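Local coordinates for protein ABC sugar (Ribose) transporter, periplasmic substrate-binding subunit (Rhodobacter sphaeroides, PDB 3L49) that probably binds a carbohydrate in the periplasm and delivers it to an ABC-type sugar transporter, at residues A[26-31]-A[38-43]; A[181-186]-A[208-213]. All coordinates share one frame; numbering follows the deposited sequence.

How the interactions relate
Interaction 1 and interaction 2 belong to the two ends of an elongated chain, on opposite sides of its centre. Their centres are about 40 Å apart, their nearest atoms about 23 Å, so neither touches the other. Interaction 1 is complete before interaction 2 begins along the sequence. The first joins helix 18-33 to strand 37-42, the edge strand of the mixed sheet in the N-terminal lobe; the second joins the ends of helices 171-185 and 200-212, which precede and follow strand 194-197 along the chain. The two contacts lie in separate alpha/beta lobes, as expected for the two-lobed periplasmic sugar-binding proteins.

Interaction 1 (A[26-31]-A[38-43]); sequences AQIAEI and AIALDA
No aromatic ring, amide or other flat side chain is involved where I28 and I31 meet A38 and A40, so there is no face or edge to cover. The closest approach to a planar group is at the strand backbone, where I31 CG2 lies 3.8 Å from A38 N. That same residue cradles the methyl of A38: the end of its long branch, I31 CD1, and its short branch, I31 CG2, both bear on A38 CB, each at 3.9 Å.

One turn back, I28 works differently, using a single branch. CG1 lies beside the backbone N (chi1 -65°) and the chain is extended beyond it (chi2 168°), carrying I28 CD1 out to 3.8 Å from A40 CB. The helix 18-33 and strand 37-42 joined in this way are the last two elements of a beta-alpha-beta crossover that starts with strand 7-12, an element of the Rossmann-like N-terminal lobe of this family. I10 of strand 7-12 touches both isoleucines, and V256 of helix 248-263 also packs on I31. With only methyls on this face of the strand at A38 and A40, the CA atoms of I28 and A38 come within 6.1 Å. I39 points away from helix 18-33, and both it and L41 touch L57 of helix 47-60, while Y24 of helix 18-33 adds to the packing on A40.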
ATOM      1  N   ALA A  26       6.909 -11.170   8.539  1.00 39.53           N
ATOM      2  CA  ALA A  26       7.670 -11.958   7.560  1.00 33.78           C
ATOM      3  C   ALA A  26       9.156 -11.618   7.581  1.00 32.00           C
ATOM      4  O   ALA A  26      10.002 -12.507   7.429  1.00 26.84           O
ATOM      5  CB  ALA A  26       7.108 -11.757   6.169  1.00 25.49           C
ATOM      6  N   GLN A  27       9.452 -10.329   7.758  1.00 22.61           N
ATOM      7  CA  GLN A  27      10.816  -9.847   7.923  1.00 19.98           C
ATOM      8  C   GLN A  27      11.482 -10.434   9.162  1.00 23.83           C
ATOM      9  O   GLN A  27      12.580 -10.984   9.066  1.00 27.62           O
ATOM     10  CB  GLN A  27      10.854  -8.318   7.984  1.00 17.37           C
ATOM     11  CG  GLN A  27      10.734  -7.648   6.638  1.00 22.08           C
ATOM     12  CD  GLN A  27      10.330  -6.198   6.759  1.00 19.82           C
ATOM     13  OE1 GLN A  27      11.160  -5.335   6.999  1.00 30.07           O
ATOM     14  NE2 GLN A  27       9.046  -5.926   6.601  1.00 29.78           N
ATOM     15  N   ILE A  28      10.803 -10.324  10.306  1.00 25.92           N
ATOM     16  CA  ILE A  28      11.298 -10.847  11.582  1.00 22.20           C
ATOM     17  C   ILE A  28      11.576 -12.340  11.467  1.00 25.55           C
ATOM     18  O   ILE A  28      12.669 -12.800  11.821  1.00 36.80           O
ATOM     19  CB  ILE A  28      10.302 -10.566  12.744  1.00 23.92           C
ATOM     20  CG1 ILE A  28      10.173  -9.060  13.007  1.00 17.26           C
ATOM     21  CG2 ILE A  28      10.721 -11.281  14.038  1.00 23.01           C
ATOM     22  CD1 ILE A  28       8.999  -8.693  13.935  1.00 23.65           C
ATOM     23  N   ALA A  29      10.592 -13.072  10.937  1.00 24.94           N
ATOM     24  CA  ALA A  29      10.660 -14.528  10.767  1.00 28.32           C
ATOM     25  C   ALA A  29      11.826 -14.967   9.887  1.00 33.10           C
ATOM     26  O   ALA A  29      12.501 -15.953  10.194  1.00 28.09           O
ATOM     27  CB  ALA A  29       9.350 -15.053  10.195  1.00 24.45           C
ATOM     28  N   GLU A  30      12.062 -14.218   8.808  1.00 35.79           N
ATOM     29  CA  GLU A  30      13.121 -14.543   7.861  1.00 32.61           C
ATOM     30  C   GLU A  30      14.516 -14.233   8.402  1.00 29.61           C
ATOM     31  O   GLU A  30      15.457 -15.000   8.163  1.00 34.49           O
ATOM     32  CB  GLU A  30      12.876 -13.873   6.498  1.00 25.49           C
ATOM     33  CG  GLU A  30      13.635 -14.515   5.319  1.00 39.28           C
ATOM     34  CD  GLU A  30      13.372 -16.030   5.132  1.00 59.44           C
ATOM     35  OE1 GLU A  30      12.339 -16.557   5.613  1.00 69.88           O
ATOM     36  OE2 GLU A  30      14.204 -16.701   4.480  1.00 49.48           O
ATOM     37  N   ILE A  31      14.639 -13.124   9.132  1.00 27.76           N
ATOM     38  CA  ILE A  31      15.897 -12.760   9.789  1.00 26.42           C
ATOM     39  C   ILE A  31      16.321 -13.877  10.740  1.00 23.85           C
ATOM     40  O   ILE A  31      17.439 -14.391  10.643  1.00 23.56           O
ATOM     41  CB  ILE A  31      15.809 -11.414  10.543  1.00 17.54           C
ATOM     42  CG1 ILE A  31      15.715 -10.248   9.558  1.00 13.72           C
ATOM     43  CG2 ILE A  31      17.049 -11.220  11.415  1.00 14.85           C
ATOM     44  CD1 ILE A  31      15.159  -8.950  10.164  1.00  5.54           C
ATOM     45  N   ALA A  38      17.047  -9.777  14.955  1.00 30.52           N
ATOM     46  CA  ALA A  38      16.197  -8.706  14.463  1.00 30.60           C
ATOM     47  C   ALA A  38      16.003  -7.640  15.535  1.00 26.85           C
ATOM     48  O   ALA A  38      15.685  -7.961  16.667  1.00 24.15           O
ATOM     49  CB  ALA A  38      14.847  -9.270  14.020  1.00 26.26           C
ATOM     50  N   ILE A  39      16.224  -6.376  15.184  1.00 31.54           N
ATOM     51  CA  ILE A  39      15.771  -5.278  16.027  1.00 28.75           C
ATOM     52  C   ILE A  39      14.544  -4.679  15.347  1.00 36.15           C
ATOM     53  O   ILE A  39      14.657  -3.905  14.393  1.00 37.51           O
ATOM     54  CB  ILE A  39      16.867  -4.221  16.282  1.00 34.66           C
ATOM     55  CG1 ILE A  39      18.054  -4.860  17.014  1.00 32.78           C
ATOM     56  CG2 ILE A  39      16.301  -3.023  17.082  1.00 25.78           C
ATOM     57  CD1 ILE A  39      19.264  -3.951  17.166  1.00 39.87           C
ATOM     58  N   ALA A  40      13.372  -5.063  15.841  1.00 29.55           N
ATOM     59  CA  ALA A  40      12.115  -4.715  15.202  1.00 29.96           C
ATOM     60  C   ALA A  40      11.430  -3.535  15.870  1.00 27.44           C
ATOM     61  O   ALA A  40      10.963  -3.634  17.008  1.00 31.71           O
ATOM     62  CB  ALA A  40      11.200  -5.921  15.177  1.00 21.14           C
ATOM     63  N   LEU A  41      11.347  -2.422  15.147  1.00 27.15           N
ATOM     64  CA  LEU A  41      10.694  -1.221  15.667  1.00 25.00           C
ATOM     65  C   LEU A  41       9.448  -0.824  14.865  1.00 26.72           C
ATOM     66  O   LEU A  41       9.463  -0.806  13.628  1.00 23.66           O
ATOM     67  CB  LEU A  41      11.693  -0.062  15.761  1.00 22.27           C
ATOM     68  CG  LEU A  41      12.949  -0.264  16.628  1.00 26.13           C
ATOM     69  CD1 LEU A  41      13.954   0.810  16.311  1.00 26.99           C
ATOM     70  CD2 LEU A  41      12.665  -0.295  18.151  1.00 21.91           C
ATOM     71  N   ASP A  42       8.378  -0.523  15.596  1.00 25.68           N
ATOM     72  CA  ASP A  42       7.071  -0.180  15.041  1.00 30.36           C
ATOM     73  C   ASP A  42       6.691   1.227  15.519  1.00 31.41           C
ATOM     74  O   ASP A  42       6.653   1.504  16.718  1.00 33.00           O
ATOM     75  CB  ASP A  42       6.038  -1.238  15.471  1.00 35.88           C
ATOM     76  CG  ASP A  42       4.575  -0.820  15.221  1.00 40.08           C
ATOM     77  OD1 ASP A  42       4.293   0.234  14.611  1.00 48.90           O
ATOM     78  OD2 ASP A  42       3.682  -1.581  15.647  1.00 38.10           O
ATOM     79  N   ALA A  43       6.377   2.103  14.573  1.00 21.88           N
ATOM     80  CA  ALA A  43       6.176   3.518  14.890  1.00 29.09           C
ATOM     81  C   ALA A  43       4.778   3.860  15.375  1.00 27.99           C
ATOM     82  O   ALA A  43       4.551   4.980  15.840  1.00 33.10           O
ATOM     83  CB  ALA A  43       6.555   4.387  13.706  1.00 23.09           C
TER

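Interaction 2 (A[181-186]-A[208-213]); sequences DMLTKY and QALQAA
L183 is the residue of 181-186 that reaches across to 208-213, where it meets L210 and A213 and approaches A209. The segment covers the last turn of helix 171-185 and the residue after it. At its start, D181 O receives the amide of K185, and M182 O that of Y186, so the turn carrying L183 is pinned by helical bonds. The side chain of M182 heads elsewhere, to L164.

L183 follows and makes the whole contact with its two methyls. CG stands anti to the carbonyl carbon, beside the backbone N (chi1 -71°), which sends the branch toward the second helix. L183 CD1 lies 3.8 Å from A213 CB, and L183 CD2 is 3.9 Å from L210 CD2. The methyl L210 CD2 is equally close to L183 CD1, so it rests against both prongs of the fork, and the two leucine side chains cross at about a right angle. A209 is a looser neighbour: its carbonyl O is 4.4 Å from L183 CD1. The side-chain contacts are all between apolar groups, and the surface buried is small, 125 Å² in all; R215 in the following loop also touches L183.

T184 turns its OG1 back to the carbonyl of T180 in its own helix. K185 lays CG over the centre of the Y186 ring, 4.0 Å above its plane, and Y186, the first residue to leave helical geometry, packs on D191 in the loop beyond. Y176, earlier on helix 171-185, also meets A209 and A212. Helices 171-185 and 200-212, linked through the parallel strand 194-197, thus pack as neighbours in the manner of the Rossmann-like C-terminal lobe of periplasmic binding proteins.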
ATOM      1  N   ASP A 181     -21.934  11.092   2.853  1.00 34.11           N
ATOM      2  CA  ASP A 181     -22.001  12.513   2.495  1.00 41.21           C
ATOM      3  C   ASP A 181     -22.170  12.689   0.993  1.00 38.23           C
ATOM      4  O   ASP A 181     -23.004  13.466   0.538  1.00 38.79           O
ATOM      5  CB  ASP A 181     -20.726  13.250   2.931  1.00 46.80           C
ATOM      6  CG  ASP A 181     -20.602  13.395   4.442  1.00 67.19           C
ATOM      7  OD1 ASP A 181     -21.547  13.016   5.174  1.00 78.95           O
ATOM      8  OD2 ASP A 181     -19.542  13.889   4.898  1.00 58.94           O
ATOM      9  N   MET A 182     -21.384  11.929   0.236  1.00 43.24           N
ATOM     10  CA  MET A 182     -21.301  12.074  -1.208  1.00 41.64           C
ATOM     11  C   MET A 182     -22.518  11.498  -1.922  1.00 37.22           C
ATOM     12  O   MET A 182     -22.912  11.997  -2.978  1.00 37.52           O
ATOM     13  CB  MET A 182     -19.997  11.443  -1.708  1.00 45.52           C
ATOM     14  CG  MET A 182     -19.255  12.260  -2.768  1.00 52.81           C
ATOM     15  SD  MET A 182     -18.923  14.012  -2.427  1.00 50.89           S
ATOM     16  CE  MET A 182     -18.023  13.948  -0.883  1.00 53.27           C
ATOM     17  N   LEU A 183     -23.117  10.461  -1.336  1.00 37.51           N
ATOM     18  CA  LEU A 183     -24.374   9.889  -1.840  1.00 43.19           C
ATOM     19  C   LEU A 183     -25.560  10.821  -1.586  1.00 48.89           C
ATOM     20  O   LEU A 183     -26.531  10.819  -2.346  1.00 51.22           O
ATOM     21  CB  LEU A 183     -24.653   8.530  -1.195  1.00 41.09           C
ATOM     22  CG  LEU A 183     -23.787   7.332  -1.599  1.00 48.14           C
ATOM     23  CD1 LEU A 183     -23.868   6.222  -0.554  1.00 31.37           C
ATOM     24  CD2 LEU A 183     -24.171   6.808  -2.978  1.00 50.32           C
ATOM     25  N   THR A 184     -25.477  11.593  -0.502  1.00 49.12           N
ATOM     26  CA  THR A 184     -26.467  12.623  -0.188  1.00 53.91           C
ATOM     27  C   THR A 184     -26.350  13.754  -1.203  1.00 52.88           C
ATOM     28  O   THR A 184     -27.363  14.210  -1.748  1.00 50.92           O
ATOM     29  CB  THR A 184     -26.305  13.158   1.268  1.00 52.58           C
ATOM     30  OG1 THR A 184     -26.732  12.153   2.194  1.00 53.77           O
ATOM     31  CG2 THR A 184     -27.133  14.423   1.504  1.00 49.70           C
ATOM     32  N   LYS A 185     -25.110  14.170  -1.466  1.00 49.35           N
ATOM     33  CA  LYS A 185     -24.822  15.231  -2.432  1.00 51.65           C
ATOM     34  C   LYS A 185     -25.184  14.813  -3.863  1.00 49.81           C
ATOM     35  O   LYS A 185     -25.701  15.623  -4.628  1.00 53.82           O
ATOM     36  CB  LYS A 185     -23.353  15.685  -2.339  1.00 45.70           C
ATOM     37  CG  LYS A 185     -23.069  17.015  -3.046  1.00 52.76           C
ATOM     38  CD  LYS A 185     -21.574  17.345  -3.141  1.00 60.36           C
ATOM     39  CE  LYS A 185     -21.114  18.355  -2.091  1.00 64.18           C
ATOM     40  NZ  LYS A 185     -20.835  17.732  -0.764  1.00 71.44           N
ATOM     41  N   TYR A 186     -24.935  13.547  -4.203  1.00 52.95           N
ATOM     42  CA  TYR A 186     -25.259  13.012  -5.534  1.00 51.31           C
ATOM     43  C   TYR A 186     -26.213  11.810  -5.476  1.00 52.13           C
ATOM     44  O   TYR A 186     -25.775  10.657  -5.571  1.00 51.30           O
ATOM     45  CB  TYR A 186     -23.980  12.651  -6.297  1.00 46.64           C
ATOM     46  CG  TYR A 186     -22.970  13.766  -6.343  1.00 42.10           C
ATOM     47  CD1 TYR A 186     -23.211  14.922  -7.091  1.00 50.38           C
ATOM     48  CD2 TYR A 186     -21.774  13.671  -5.634  1.00 42.12           C
ATOM     49  CE1 TYR A 186     -22.284  15.961  -7.127  1.00 51.61           C
ATOM     50  CE2 TYR A 186     -20.841  14.698  -5.663  1.00 55.19           C
ATOM     51  CZ  TYR A 186     -21.101  15.842  -6.413  1.00 52.79           C
ATOM     52  OH  TYR A 186     -20.177  16.860  -6.443  1.00 43.75           O
ATOM     53  N   GLN A 208     -19.517  -0.871   2.658  1.00 23.02           N
ATOM     54  CA  GLN A 208     -20.506  -0.938   3.740  1.00 16.43           C
ATOM     55  C   GLN A 208     -21.556   0.177   3.641  1.00 26.60           C
ATOM     56  O   GLN A 208     -22.759  -0.088   3.794  1.00 24.62           O
ATOM     57  CB  GLN A 208     -19.811  -0.898   5.094  1.00 22.28           C
ATOM     58  CG  GLN A 208     -19.190  -2.231   5.528  1.00 28.38           C
ATOM     59  CD  GLN A 208     -18.205  -2.077   6.682  1.00 31.66           C
ATOM     60  OE1 GLN A 208     -17.587  -3.055   7.122  1.00 22.01           O
ATOM     61  NE2 GLN A 208     -18.048  -0.844   7.174  1.00 13.87           N
ATOM     62  N   ALA A 209     -21.092   1.402   3.348  1.00 14.82           N
ATOM     63  CA  ALA A 209     -21.953   2.573   3.162  1.00 20.02           C
ATOM     64  C   ALA A 209     -22.917   2.452   1.982  1.00 28.47           C
ATOM     65  O   ALA A 209     -24.093   2.786   2.113  1.00 37.07           O
ATOM     66  CB  ALA A 209     -21.103   3.845   3.013  1.00 18.24           C
ATOM     67  N   LEU A 210     -22.409   1.994   0.836  1.00 32.20           N
ATOM     68  CA  LEU A 210     -23.224   1.798  -0.372  1.00 28.10           C
ATOM     69  C   LEU A 210     -24.285   0.743  -0.146  1.00 31.60           C
ATOM     70  O   LEU A 210     -25.424   0.885  -0.601  1.00 31.18           O
ATOM     71  CB  LEU A 210     -22.350   1.362  -1.559  1.00 30.09           C
ATOM     72  CG  LEU A 210     -21.353   2.351  -2.170  1.00 20.68           C
ATOM     73  CD1 LEU A 210     -20.498   1.638  -3.214  1.00 15.55           C
ATOM     74  CD2 LEU A 210     -22.056   3.568  -2.775  1.00 26.91           C
ATOM     75  N   GLN A 211     -23.883  -0.320   0.548  1.00 25.06           N
ATOM     76  CA  GLN A 211     -24.769  -1.395   0.945  1.00 27.26           C
ATOM     77  C   GLN A 211     -25.901  -0.870   1.828  1.00 27.55           C
ATOM     78  O   GLN A 211     -27.075  -1.118   1.551  1.00 25.27           O
ATOM     79  CB  GLN A 211     -23.960  -2.463   1.671  1.00 25.94           C
ATOM     80  CG  GLN A 211     -24.512  -3.841   1.540  1.00 38.99           C
ATOM     81  CD  GLN A 211     -23.462  -4.844   1.106  1.00 47.84           C
ATOM     82  OE1 GLN A 211     -23.771  -5.792   0.384  1.00 45.46           O
ATOM     83  NE2 GLN A 211     -22.216  -4.642   1.539  1.00 37.92           N
ATOM     84  N   ALA A 212     -25.543  -0.105   2.857  1.00 27.50           N
ATOM     85  CA  ALA A 212     -26.523   0.531   3.738  1.00 32.40           C
ATOM     86  C   ALA A 212     -27.439   1.534   3.007  1.00 35.56           C
ATOM     87  O   ALA A 212     -28.578   1.769   3.435  1.00 25.58           O
ATOM     88  CB  ALA A 212     -25.825   1.201   4.920  1.00 29.95           C
ATOM     89  N   ALA A 213     -26.947   2.103   1.903  1.00 23.05           N
ATOM     90  CA  ALA A 213     -27.735   3.040   1.099  1.00 22.64           C
ATOM     91  C   ALA A 213     -28.623   2.315   0.096  1.00 25.00           C
ATOM     92  O   ALA A 213     -29.470   2.931  -0.546  1.00 29.79           O
ATOM     93  CB  ALA A 213     -26.829   4.026   0.395  1.00 19.19           C
TER